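Local coordinates for protein triacylglycerol lipase (Clostridium botulinum, PDB 5AH1) that hydrolyses ester bonds as a zinc-binding triacylglycerol lipase of the alpha/beta-hydrolase fold and also breaks down synthetic polyesters, at residues A[64-67]-A[68-72]; A[181-184]-A[185-189]; A[281-284]-A[285-288]; A[293-296]-A[297-301]; A[385-389]-A[390-394]. One frame throughout, in Å; residues are numbered along the deposited sequence.

Contact 1 of 5, residues A[64-67]-A[68-72]; sequences FPEV and NTRSI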
loop_
_atom_site.group_PDB
_atom_site.type_symbol
_atom_site.label_atom_id
_atom_site.label_comp_id
_atom_site.label_asym_id
_atom_site.label_seq_id
_atom_site.Cartn_x
_atom_site.Cartn_y
_atom_site.Cartn_z
ATOM N N PHE A 64 -10.079 8.843 20.687
ATOM C CA PHE A 64 -11.293 8.270 20.141
ATOM C C PHE A 64 -12.496 9.099 20.605
ATOM O O PHE A 64 -12.521 9.582 21.741
ATOM C CB PHE A 64 -11.457 6.806 20.561
ATOM C CG PHE A 64 -12.564 6.118 19.831
ATOM C CD1 PHE A 64 -12.350 5.607 18.559
ATOM C CD2 PHE A 64 -13.831 6.029 20.380
ATOM C CE1 PHE A 64 -13.377 5.006 17.853
ATOM C CE2 PHE A 64 -14.861 5.433 19.672
ATOM C CZ PHE A 64 -14.628 4.927 18.405
ATOM N N PRO A 65 -13.493 9.300 19.726
ATOM C CA PRO A 65 -14.637 10.128 20.130
ATOM C C PRO A 65 -15.273 9.730 21.461
ATOM O O PRO A 65 -15.530 8.550 21.717
ATOM C CB PRO A 65 -15.632 9.918 18.982
ATOM C CG PRO A 65 -14.795 9.644 17.806
ATOM C CD PRO A 65 -13.603 8.873 18.320
ATOM N N GLU A 66 -15.499 10.747 22.289
ATOM C CA GLU A 66 -16.245 10.633 23.550
ATOM C C GLU A 66 -15.522 9.910 24.687
ATOM O O GLU A 66 -16.101 9.723 25.745
ATOM C CB GLU A 66 -17.617 9.972 23.332
ATOM C CG GLU A 66 -18.451 10.547 22.187
ATOM C CD GLU A 66 -19.800 9.866 22.085
ATOM O OE1 GLU A 66 -19.844 8.725 21.563
ATOM O OE2 GLU A 66 -20.810 10.442 22.564
ATOM N N VAL A 67 -14.264 9.532 24.483
ATOM C CA VAL A 67 -13.526 8.787 25.505
ATOM C C VAL A 67 -13.390 9.591 26.797
ATOM O O VAL A 67 -13.264 9.017 27.873
ATOM C CB VAL A 67 -12.131 8.328 24.994
ATOM C CG1 VAL A 67 -11.199 9.513 24.777
ATOM C CG2 VAL A 67 -11.489 7.321 25.938
ATOM N N ASN A 68 -13.444 10.916 26.680
ATOM C CA ASN A 68 -13.347 11.809 27.840
ATOM C C ASN A 68 -14.675 12.445 28.212
ATOM O O ASN A 68 -14.704 13.426 28.963
ATOM C CB ASN A 68 -12.304 12.893 27.559
ATOM C CG ASN A 68 -10.929 12.314 27.251
ATOM O OD1 ASN A 68 -10.349 11.552 28.024
ATOM N ND2 ASN A 68 -10.415 12.654 26.093
ATOM N N THR A 69 -15.771 11.886 27.703
ATOM C CA THR A 69 -17.106 12.306 28.141
ATOM C C THR A 69 -17.960 11.168 28.674
ATOM O O THR A 69 -18.905 11.416 29.394
ATOM C CB THR A 69 -17.895 13.035 27.046
ATOM O OG1 THR A 69 -18.150 12.142 25.960
ATOM C CG2 THR A 69 -17.129 14.254 26.569
ATOM N N ARG A 70 -17.638 9.930 28.352
ATOM C CA ARG A 70 -18.476 8.807 28.718
ATOM C C ARG A 70 -17.665 7.535 28.600
ATOM O O ARG A 70 -16.534 7.550 28.111
ATOM C CB ARG A 70 -19.696 8.739 27.806
ATOM C CG ARG A 70 -19.343 8.322 26.396
ATOM C CD ARG A 70 -20.411 8.680 25.359
ATOM N NE ARG A 70 -21.694 8.094 25.684
ATOM C CZ ARG A 70 -22.841 8.399 25.091
ATOM N NH1 ARG A 70 -22.874 9.297 24.115
ATOM N NH2 ARG A 70 -23.963 7.811 25.492
ATOM N N SER A 71 -18.248 6.433 29.058
ATOM C CA SER A 71 -17.642 5.127 28.921
ATOM C C SER A 71 -17.846 4.591 27.514
ATOM O O SER A 71 -18.941 4.653 26.959
ATOM C CB SER A 71 -18.255 4.145 29.903
ATOM O OG SER A 71 -18.011 4.546 31.237
ATOM N N ILE A 72 -16.796 4.043 26.934
ATOM C CA ILE A 72 -16.925 3.295 25.691
ATOM C C ILE A 72 -17.365 1.898 26.076
ATOM O O ILE A 72 -16.726 1.258 26.921
ATOM C CB ILE A 72 -15.598 3.235 24.916
ATOM C CG1 ILE A 72 -15.064 4.649 24.676
ATOM C CG2 ILE A 72 -15.769 2.488 23.606
ATOM C CD1 ILE A 72 -16.009 5.556 23.925
HETATM O O HOH W 1 -14.120 6.197 28.066
#
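Ile72 meets the Phe64 ring at its edge, near the ring plane, with CD1 of Ile72 4.2 Å from CD2 of Phe64, while CD of Pro65 lies over one face. The other flat groups form an ion pair, as suits two long charged side chains at the surface: OE2 of Glu66 sits at the edge of the Arg70 guanidinium, in its plane, and NH1 of Arg70 donates to that oxygen over 2.8 Å. NH1 comes from the syn side but well out of the carboxylate plane, and the two planes stand 75° apart, so a single N-H makes the salt bridge. The two side chains run side by side; Arg70 CG lies between its backbone N and carbonyl carbon (chi1 70°), and a bend at chi3 brings NH1 to the acid.

A type II beta turn runs from Phe64 to Val67, closed by Val67 N on Phe64 O, and Pro65 suits its second position because its ring restricts phi. Glu66 O then gathers the next bend: Arg70 N reaches it nearly along the C=O axis at 3.0 Å. Thr69 N comes to Glu66 O from above the carbonyl plane at 2.9 Å, and Thr69 OG1 adds a third bond. A water joins Val67 O to Arg70 O. Phe64 also packs edge-to-face on Phe446 of helix 437-448. With three donors on one carbonyl, polar bonds chiefly shape the bend.

Contact 2 of 5, residues A[181-184]-A[185-189]; sequences HSMG and GQTIR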
loop_
_atom_site.group_PDB
_atom_site.type_symbol
_atom_site.label_atom_id
_atom_site.label_comp_id
_atom_site.label_asym_id
_atom_site.label_seq_id
_atom_site.Cartn_x
_atom_site.Cartn_y
_atom_site.Cartn_z
ATOM N N HIS A 181 -0.519 0.352 3.643
ATOM C CA HIS A 181 0.333 1.491 3.309
ATOM C C HIS A 181 0.544 1.528 1.809
ATOM O O HIS A 181 0.705 0.484 1.170
ATOM C CB HIS A 181 1.670 1.385 4.034
ATOM C CG HIS A 181 2.647 2.457 3.671
ATOM N ND1 HIS A 181 3.752 2.223 2.874
ATOM C CD2 HIS A 181 2.651 3.784 3.939
ATOM C CE1 HIS A 181 4.427 3.349 2.726
ATOM N NE2 HIS A 181 3.773 4.313 3.355
ATOM N N SER A 182 0.602 2.722 1.234
ATOM C CA SER A 182 0.931 2.831 -0.183
ATOM C C SER A 182 -0.142 2.049 -0.940
ATOM O O SER A 182 -1.323 2.115 -0.607
ATOM C CB SER A 182 2.377 2.315 -0.428
ATOM O OG SER A 182 2.617 1.947 -1.780
ATOM N N MET A 183 0.274 1.315 -1.960
ATOM C CA MET A 183 -0.610 0.453 -2.726
ATOM C C MET A 183 -1.403 -0.545 -1.860
ATOM O O MET A 183 -2.474 -1.016 -2.262
ATOM C CB MET A 183 0.209 -0.320 -3.753
ATOM C CG MET A 183 -0.611 -0.961 -4.841
ATOM S SD MET A 183 0.447 -1.938 -5.921
ATOM C CE MET A 183 -0.790 -2.394 -7.125
ATOM N N GLY A 184 -0.894 -0.862 -0.673
ATOM C CA GLY A 184 -1.615 -1.716 0.260
ATOM C C GLY A 184 -3.024 -1.210 0.566
ATOM O O GLY A 184 -3.929 -2.009 0.726
ATOM N N GLY A 185 -3.210 0.103 0.552
ATOM C CA GLY A 185 -4.527 0.680 0.766
ATOM C C GLY A 185 -5.510 0.382 -0.366
ATOM O O GLY A 185 -6.681 0.098 -0.125
ATOM N N GLN A 186 -5.048 0.428 -1.615
ATOM C CA GLN A 186 -5.877 0.002 -2.735
ATOM C C GLN A 186 -6.189 -1.478 -2.633
ATOM O O GLN A 186 -7.322 -1.912 -2.885
ATOM C CB GLN A 186 -5.177 0.257 -4.067
ATOM C CG GLN A 186 -5.027 1.695 -4.488
ATOM C CD GLN A 186 -4.248 1.767 -5.778
ATOM O OE1 GLN A 186 -3.118 1.245 -5.857
ATOM N NE2 GLN A 186 -4.848 2.356 -6.817
ATOM N N THR A 187 -5.184 -2.276 -2.275
ATOM C CA THR A 187 -5.360 -3.724 -2.194
ATOM C C THR A 187 -6.401 -4.101 -1.139
ATOM O O THR A 187 -7.229 -4.975 -1.377
ATOM C CB THR A 187 -4.034 -4.406 -1.886
ATOM O OG1 THR A 187 -3.090 -4.107 -2.928
ATOM C CG2 THR A 187 -4.200 -5.922 -1.770
ATOM N N ILE A 188 -6.373 -3.463 0.030
ATOM C CA ILE A 188 -7.337 -3.816 1.084
ATOM C C ILE A 188 -8.744 -3.320 0.766
ATOM O O ILE A 188 -9.729 -3.979 1.110
ATOM C CB ILE A 188 -6.880 -3.373 2.520
ATOM C CG1 ILE A 188 -6.729 -1.857 2.636
ATOM C CG2 ILE A 188 -5.573 -4.081 2.856
ATOM C CD1 ILE A 188 -6.444 -1.380 4.051
ATOM N N ARG A 189 -8.856 -2.196 0.054
ATOM C CA ARG A 189 -10.166 -1.760 -0.432
ATOM C C ARG A 189 -10.742 -2.814 -1.357
ATOM O O ARG A 189 -11.918 -3.129 -1.323
ATOM C CB ARG A 189 -10.072 -0.425 -1.157
ATOM C CG ARG A 189 -9.864 0.814 -0.271
ATOM C CD ARG A 189 -9.530 2.051 -1.097
ATOM N NE ARG A 189 -10.485 2.208 -2.197
ATOM C CZ ARG A 189 -10.175 2.620 -3.423
ATOM N NH1 ARG A 189 -8.963 3.090 -3.677
ATOM N NH2 ARG A 189 -11.102 2.603 -4.361
#
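Between His181 and Gly185 the chain turns sharply from strand 176-181 into helix 183-197, consistent with the nucleophile elbow of alpha/beta-hydrolases, whose GxSxG pattern is matched by Gly180, Ser182 and Gly184. His181 ends the strand, and its O accepts from Gly184 N at 2.8 Å; its imidazole is held by Tyr99 OH at ND1 and by the carbonyl of His426 at NE2. Ser182 has a positive phi (60°, with psi -139°), outside the left-handed helical region, the strained conformation of such elbows, which is consistent with its being the nucleophile. Its carbonyl takes Gly185 N at 3.0 Å, from above the carbonyl plane.

Met183, at the start of the helical turn, has an extended side chain, CG anti to the backbone N (chi1 -164°). This long, flexible thioether suits a buried place between helices 128-140 and 304-308. Its CG lies 3.5 Å from OE1 of Gln186, which crosses it at an angle and bonds to Asn128 ND2. Met183 O accepts from Thr187 N at 3.0 Å, while the Thr187 hydroxyl is hydrogen-bonded to Asn128 and Arg131.

Gly184 is suited to its place because a beta carbon here would collide with the carbonyl oxygen of His181. Its own carbonyl oxygen accepts from Ile188 N at 2.9 Å and faces both branches of that side chain, with CG1 and CG2 of Ile188 each 3.4 Å away.

Contact 3 of 5, residues A[281-284]-A[285-288]; sequences GESQ and RDYI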
loop_
_atom_site.group_PDB
_atom_site.type_symbol
_atom_site.label_atom_id
_atom_site.label_comp_id
_atom_site.label_asym_id
_atom_site.label_seq_id
_atom_site.Cartn_x
_atom_site.Cartn_y
_atom_site.Cartn_z
ATOM N N GLY A 281 19.092 -22.455 -11.035
ATOM C CA GLY A 281 20.470 -22.066 -11.259
ATOM C C GLY A 281 20.690 -20.615 -11.657
ATOM O O GLY A 281 21.807 -20.219 -11.979
ATOM N N GLU A 282 19.629 -19.820 -11.651
ATOM C CA GLU A 282 19.711 -18.424 -12.062
ATOM C C GLU A 282 20.123 -17.564 -10.882
ATOM O O GLU A 282 19.648 -17.762 -9.770
ATOM C CB GLU A 282 18.359 -17.965 -12.595
ATOM C CG GLU A 282 18.382 -16.595 -13.249
ATOM C CD GLU A 282 17.028 -16.176 -13.789
ATOM O OE1 GLU A 282 15.995 -16.561 -13.199
ATOM O OE2 GLU A 282 16.987 -15.446 -14.801
ATOM N N SER A 283 21.034 -16.630 -11.118
ATOM C CA SER A 283 21.429 -15.689 -10.075
ATOM C C SER A 283 20.353 -14.642 -9.847
ATOM O O SER A 283 19.527 -14.393 -10.723
ATOM C CB SER A 283 22.717 -14.982 -10.472
ATOM O OG SER A 283 22.491 -14.145 -11.587
ATOM N N GLN A 284 20.387 -13.995 -8.684
ATOM C CA GLN A 284 19.456 -12.907 -8.419
ATOM C C GLN A 284 19.611 -11.800 -9.458
ATOM O O GLN A 284 18.618 -11.254 -9.928
ATOM C CB GLN A 284 19.631 -12.357 -6.999
ATOM C CG GLN A 284 18.581 -11.329 -6.579
ATOM C CD GLN A 284 17.261 -11.953 -6.148
ATOM O OE1 GLN A 284 17.057 -13.158 -6.265
ATOM N NE2 GLN A 284 16.366 -11.133 -5.634
ATOM N N ARG A 285 20.844 -11.467 -9.825
ATOM C CA ARG A 285 21.053 -10.406 -10.803
ATOM C C ARG A 285 20.432 -10.752 -12.156
ATOM O O ARG A 285 19.823 -9.900 -12.795
ATOM C CB ARG A 285 22.542 -10.112 -10.968
ATOM C CG ARG A 285 22.848 -9.042 -12.009
ATOM C CD ARG A 285 23.173 -9.666 -13.364
ATOM N NE ARG A 285 23.133 -8.689 -14.448
ATOM C CZ ARG A 285 24.156 -7.926 -14.816
ATOM N NH1 ARG A 285 25.325 -8.008 -14.186
ATOM N NH2 ARG A 285 24.008 -7.073 -15.820
ATOM N N ASP A 286 20.606 -11.989 -12.613
ATOM C CA ASP A 286 20.057 -12.378 -13.904
ATOM C C ASP A 286 18.527 -12.401 -13.861
ATOM O O ASP A 286 17.859 -12.008 -14.821
ATOM C CB ASP A 286 20.630 -13.722 -14.343
ATOM C CG ASP A 286 22.054 -13.608 -14.875
ATOM O OD1 ASP A 286 22.535 -12.475 -15.105
ATOM O OD2 ASP A 286 22.687 -14.657 -15.100
ATOM N N TYR A 287 17.982 -12.803 -12.721
ATOM C CA TYR A 287 16.533 -12.844 -12.511
ATOM C C TYR A 287 15.945 -11.439 -12.558
ATOM O O TYR A 287 14.954 -11.206 -13.247
ATOM C CB TYR A 287 16.292 -13.527 -11.168
ATOM C CG TYR A 287 14.947 -13.342 -10.494
ATOM C CD1 TYR A 287 13.756 -13.729 -11.099
ATOM C CD2 TYR A 287 14.875 -12.841 -9.204
ATOM C CE1 TYR A 287 12.523 -13.576 -10.442
ATOM C CE2 TYR A 287 13.662 -12.695 -8.539
ATOM C CZ TYR A 287 12.483 -13.060 -9.155
ATOM O OH TYR A 287 11.284 -12.917 -8.482
ATOM N N ILE A 288 16.581 -10.499 -11.866
ATOM C CA ILE A 288 16.120 -9.113 -11.884
ATOM C C ILE A 288 16.180 -8.501 -13.289
ATOM O O ILE A 288 15.238 -7.832 -13.728
ATOM C CB ILE A 288 16.921 -8.245 -10.870
ATOM C CG1 ILE A 288 16.650 -8.699 -9.426
ATOM C CG2 ILE A 288 16.595 -6.764 -11.043
ATOM C CD1 ILE A 288 15.205 -8.856 -9.029
HETATM O O HOH W 2 22.255 -16.836 -13.806
#
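Ser283 OG accepts from Asp286 N at 3.0 Å, with an N-H...O angle of 160°, and thereby satisfies an amide that has no earlier turn of helix to bond to. Serine is well fitted to this: with chi1 67° the hydroxyl lies between backbone N and carbonyl carbon and swings toward the first turn. Ser283 O accepts from Tyr287 N at 3.0 Å, and the next helical bond joins Ile288 N to Gln284 O at 2.9 Å. In the other direction the Asp286 side chain answers through a water, which donates to OD2 over 2.6 Å and accepts from Ser283 N. A carboxylate at the start of a helix is also probably favoured by the helix dipole.

Farther out, Glu282 reaches alongside the first turn, CG anti to the backbone N (chi1 -171°), and crosses Tyr287 at about a right angle. Its OE2 comes within 3.5 Å of Tyr287 CA, and its charge is met by a salt bridge from OE1 to Arg290. Gln284 lies alongside Tyr287, pointing the same way; its chain bends at chi2, so that CD meets the ring edge in its plane and OE1 lies obliquely, 3.7 Å from CD2 of Tyr287. That amide is bonded to Lys278 and to the carbonyl of Tyr267, and Tyr287 OH to Leu269 N. With serine as the N-cap and an acid three residues on, this is the capped N terminus of helix 284-292.

Contact 4 of 5, residues A[293-296]-A[297-301]; sequences DSNI and WNSTK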
loop_
_atom_site.group_PDB
_atom_site.type_symbol
_atom_site.label_atom_id
_atom_site.label_comp_id
_atom_site.label_asym_id
_atom_site.label_seq_id
_atom_site.Cartn_x
_atom_site.Cartn_y
_atom_site.Cartn_z
ATOM N N ASP A 293 13.339 -6.672 -18.117
ATOM C CA ASP A 293 13.269 -6.700 -19.575
ATOM C C ASP A 293 12.003 -7.367 -20.098
ATOM O O ASP A 293 11.800 -7.452 -21.311
ATOM C CB ASP A 293 14.477 -7.445 -20.148
ATOM C CG ASP A 293 15.760 -6.652 -20.046
ATOM O OD1 ASP A 293 15.725 -5.478 -19.619
ATOM O OD2 ASP A 293 16.814 -7.208 -20.409
ATOM N N SER A 294 11.147 -7.831 -19.195
ATOM C CA SER A 294 9.907 -8.500 -19.592
ATOM C C SER A 294 8.964 -7.576 -20.342
ATOM O O SER A 294 8.896 -6.378 -20.059
ATOM C CB SER A 294 9.184 -9.024 -18.348
ATOM O OG SER A 294 7.916 -9.590 -18.677
ATOM N N ASN A 295 8.207 -8.154 -21.269
ATOM C CA ASN A 295 7.166 -7.418 -21.966
ATOM C C ASN A 295 6.013 -7.008 -21.059
ATOM O O ASN A 295 5.164 -6.212 -21.452
ATOM C CB ASN A 295 6.621 -8.228 -23.159
ATOM C CG ASN A 295 5.918 -9.505 -22.737
ATOM O OD1 ASN A 295 6.319 -10.150 -21.770
ATOM N ND2 ASN A 295 4.857 -9.875 -23.456
ATOM N N ILE A 296 5.968 -7.566 -19.861
ATOM C CA ILE A 296 4.854 -7.323 -18.962
ATOM C C ILE A 296 4.615 -5.824 -18.694
ATOM O O ILE A 296 3.474 -5.382 -18.559
ATOM C CB ILE A 296 5.055 -8.119 -17.646
ATOM C CG1 ILE A 296 3.740 -8.249 -16.909
ATOM C CG2 ILE A 296 6.135 -7.502 -16.764
ATOM C CD1 ILE A 296 3.823 -9.210 -15.747
ATOM N N TRP A 297 5.690 -5.050 -18.657
ATOM C CA TRP A 297 5.615 -3.658 -18.233
ATOM C C TRP A 297 4.913 -2.736 -19.212
ATOM O O TRP A 297 4.529 -1.636 -18.821
ATOM C CB TRP A 297 7.007 -3.125 -17.889
ATOM C CG TRP A 297 7.651 -3.999 -16.870
ATOM C CD1 TRP A 297 8.725 -4.808 -17.054
ATOM C CD2 TRP A 297 7.210 -4.209 -15.533
ATOM N NE1 TRP A 297 8.998 -5.500 -15.909
ATOM C CE2 TRP A 297 8.085 -5.147 -14.953
ATOM C CE3 TRP A 297 6.168 -3.682 -14.766
ATOM C CZ2 TRP A 297 7.947 -5.578 -13.642
ATOM C CZ3 TRP A 297 6.034 -4.099 -13.474
ATOM C CH2 TRP A 297 6.917 -5.045 -12.916
ATOM N N ASN A 298 4.761 -3.142 -20.475
ATOM C CA ASN A 298 4.009 -2.332 -21.425
ATOM C C ASN A 298 2.954 -3.112 -22.190
ATOM O O ASN A 298 2.461 -2.615 -23.206
ATOM C CB ASN A 298 4.960 -1.589 -22.387
ATOM C CG ASN A 298 5.699 -2.513 -23.314
ATOM O OD1 ASN A 298 5.626 -3.741 -23.183
ATOM N ND2 ASN A 298 6.417 -1.926 -24.284
ATOM N N SER A 299 2.598 -4.309 -21.724
ATOM C CA SER A 299 1.750 -5.209 -22.519
ATOM C C SER A 299 0.510 -5.722 -21.804
ATOM O O SER A 299 -0.236 -6.527 -22.352
ATOM C CB SER A 299 2.558 -6.411 -22.999
ATOM O OG SER A 299 3.617 -5.980 -23.847
ATOM N N THR A 300 0.290 -5.258 -20.574
ATOM C CA THR A 300 -0.924 -5.600 -19.834
ATOM C C THR A 300 -1.337 -4.477 -18.891
ATOM O O THR A 300 -0.486 -3.725 -18.398
ATOM C CB THR A 300 -0.748 -6.904 -19.007
ATOM O OG1 THR A 300 -1.994 -7.265 -18.405
ATOM C CG2 THR A 300 0.307 -6.760 -17.895
ATOM N N LYS A 301 -2.631 -4.339 -18.641
ATOM C CA LYS A 301 -3.056 -3.460 -17.557
ATOM C C LYS A 301 -3.116 -4.204 -16.222
ATOM O O LYS A 301 -3.362 -3.580 -15.192
ATOM C CB LYS A 301 -4.381 -2.777 -17.876
ATOM C CG LYS A 301 -5.580 -3.676 -17.942
ATOM C CD LYS A 301 -6.818 -2.819 -18.164
ATOM C CE LYS A 301 -8.121 -3.617 -18.131
ATOM N NZ LYS A 301 -9.288 -2.719 -18.428
HETATM O O HOH W 3 3.959 -8.275 -25.389
HETATM O O HOH W 4 1.976 -3.053 -18.580
#
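Ile296 lays its CG2 methyl over one face of the neighbouring Trp297 indole, 3.5 Å from the centroid of the five-membered ring and only 7° off the ring normal. This CH-pi contact joins adjacent residues; it forms because CG2 lies between the Ile296 backbone N and carbonyl carbon, on the side of the next residue. The other branch, CG1, runs alongside Thr300, with CG2 of the threonine 3.9 Å away. A beta-branched aliphatic residue can thus serve both neighbours at once, and Ile296 also packs on Trp274 and Ile303. The indole reaches Ala242 and Ile246 of helix 242-257, with its NE1 bonded to Val291 O.

Ile296 and Trp297 belong to the short, weakly bonded helix 296-299, which follows helix 284-292. Before it, Ser294 OG, placed anti to its own backbone N (chi1 175°), accepts from Ile296 N at 3.0 Å, a capping bond to an early amide of the turn.

Across the turn, Asn295 O is gripped from opposite faces of its plane. Ser299 OG donates to it from one at 2.9 Å and Asn298 N from the other at 3.2 Å. Serine suits this position, since its short hydroxyl can fold back to the Asn295 carbonyl and also accept from a water, 2.8 Å away, that is bound by Asn295 ND2. A second water donates to Ile296 O and Thr300 O, while the Thr300 hydroxyl bonds to the backbone N of Asp302, a zinc ligand.

Contact 5 of 5, residues A[385-389]-A[390-394]; sequences GVVNC and ISQDG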
loop_
_atom_site.group_PDB
_atom_site.type_symbol
_atom_site.label_atom_id
_atom_site.label_comp_id
_atom_site.label_asym_id
_atom_site.label_seq_id
_atom_site.Cartn_x
_atom_site.Cartn_y
_atom_site.Cartn_z
ATOM N N GLY A 385 6.843 12.420 -1.807
ATOM C CA GLY A 385 7.948 11.791 -2.511
ATOM C C GLY A 385 7.509 10.695 -3.469
ATOM O O GLY A 385 8.238 10.358 -4.412
ATOM N N VAL A 386 6.325 10.123 -3.240
ATOM C CA VAL A 386 5.835 8.989 -4.028
ATOM C C VAL A 386 4.393 9.173 -4.502
ATOM O O VAL A 386 4.083 8.821 -5.641
ATOM C CB VAL A 386 6.018 7.648 -3.263
ATOM C CG1 VAL A 386 5.540 6.478 -4.082
ATOM C CG2 VAL A 386 7.469 7.450 -2.885
ATOM N N VAL A 387 3.546 9.736 -3.646
ATOM C CA VAL A 387 2.123 9.875 -3.938
ATOM C C VAL A 387 1.652 11.306 -3.711
ATOM O O VAL A 387 1.924 11.905 -2.680
ATOM C CB VAL A 387 1.267 8.908 -3.075
ATOM C CG1 VAL A 387 -0.202 9.041 -3.391
ATOM C CG2 VAL A 387 1.719 7.464 -3.290
ATOM N N ASN A 388 0.899 11.833 -4.676
ATOM C CA ASN A 388 0.304 13.160 -4.536
ATOM C C ASN A 388 -0.614 13.206 -3.316
ATOM O O ASN A 388 -1.409 12.296 -3.118
ATOM C CB ASN A 388 -0.508 13.510 -5.782
ATOM C CG ASN A 388 0.190 13.104 -7.070
ATOM O OD1 ASN A 388 0.214 11.926 -7.409
ATOM N ND2 ASN A 388 0.774 14.069 -7.779
ATOM N N CYS A 389 -0.544 14.275 -2.528
ATOM C CA CYS A 389 -1.358 14.384 -1.329
ATOM C C CYS A 389 -2.841 14.321 -1.616
ATOM O O CYS A 389 -3.592 13.692 -0.871
ATOM C CB CYS A 389 -1.024 15.661 -0.557
ATOM S SG CYS A 389 0.665 15.762 0.022
ATOM N N ILE A 390 -3.265 14.956 -2.705
ATOM C CA ILE A 390 -4.683 15.031 -3.029
ATOM C C ILE A 390 -5.292 13.638 -3.211
ATOM O O ILE A 390 -6.478 13.442 -2.993
ATOM C CB ILE A 390 -4.909 15.891 -4.324
ATOM C CG1 ILE A 390 -6.394 16.174 -4.547
ATOM C CG2 ILE A 390 -4.307 15.226 -5.550
ATOM C CD1 ILE A 390 -6.673 17.101 -5.704
ATOM N N SER A 391 -4.463 12.681 -3.628
ATOM C CA SER A 391 -4.910 11.331 -3.936
ATOM C C SER A 391 -5.120 10.468 -2.691
ATOM O O SER A 391 -5.764 9.432 -2.760
ATOM C CB SER A 391 -3.840 10.688 -4.810
ATOM O OG SER A 391 -4.185 9.376 -5.185
ATOM N N GLN A 392 -4.619 10.919 -1.539
ATOM C CA GLN A 392 -4.476 10.041 -0.386
ATOM C C GLN A 392 -5.708 9.960 0.524
ATOM O O GLN A 392 -5.865 8.975 1.255
ATOM C CB GLN A 392 -3.236 10.450 0.423
ATOM C CG GLN A 392 -1.937 10.259 -0.331
ATOM C CD GLN A 392 -0.739 10.634 0.503
ATOM O OE1 GLN A 392 -0.707 10.352 1.697
ATOM N NE2 GLN A 392 0.238 11.314 -0.090
ATOM N N ASP A 393 -6.586 10.961 0.481
ATOM C CA ASP A 393 -7.697 10.998 1.431
ATOM C C ASP A 393 -8.824 10.020 1.107
ATOM O O ASP A 393 -9.679 9.774 1.955
ATOM C CB ASP A 393 -8.233 12.430 1.637
ATOM C CG ASP A 393 -8.856 13.023 0.400
ATOM O OD1 ASP A 393 -8.828 12.387 -0.665
ATOM O OD2 ASP A 393 -9.374 14.155 0.522
ATOM N N GLY A 394 -8.806 9.448 -0.094
ATOM C CA GLY A 394 -9.832 8.513 -0.491
ATOM C C GLY A 394 -10.060 8.607 -1.975
ATOM O O GLY A 394 -9.588 9.545 -2.609
#
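Val387 and Gln392 make the close side-chain packing of this turn, in a loop of the alpha/beta-hydrolase fold between helix 357-363 and strand 403-405. CG1 of Val387, anti to its backbone N (chi1 -179°), lies 3.7 Å from CG of Gln392, whose aliphatic stem passes it at a slant. A valine gives this stem an apolar wall, and Val387 also touches His426. From Ile390 to Asp393 the backbone coils like a helix, but with i to i-3 bonds in place of i to i-4 ones: Ser391 N donates to Asn388 O at 3.1 Å and Gln392 N to Cys389 O at 3.0 Å, each donor above the carbonyl plane. The buried polar ends find partners farther off: Asn388 ND2 bonds to Trp380 O, and the Ser391 hydroxyl to Gly233 O and Asp232 N.

The looser side is that of Ile390 and Asp393, both partly exposed. Ile390 CG2 approaches Asn388 CB no nearer than 4.2 Å, and Asp393 pairs with Lys396. Back on the buried side, glutamine fits its place because its amide can work in two directions at once. Gln392 OE1 accepts from Thr333 N, while Gln392 NE2 makes a weak bond of 3.1 Å to Val387 O, bent to 130° at the hydrogen.

The five contacts follow one another along the chain, each closing a local turn; none encloses or crosses another. Contact 1 shapes the surface loop before strand 80-83, its nearest atoms about 17 Å from contact 2. Contact 2, close to the middle of the molecule, joins strand 176-181 to helix 183-197. Contacts 3 and 4 begin consecutive helices, 284-292 and 296-299, on the far side of the chain's centre from contact 1, with nearest atoms about 5 Å apart. Contact 5 then returns to the core before strand 403-405; its centre is about 12 Å from that of contact 2, and His426 touches side chains of both.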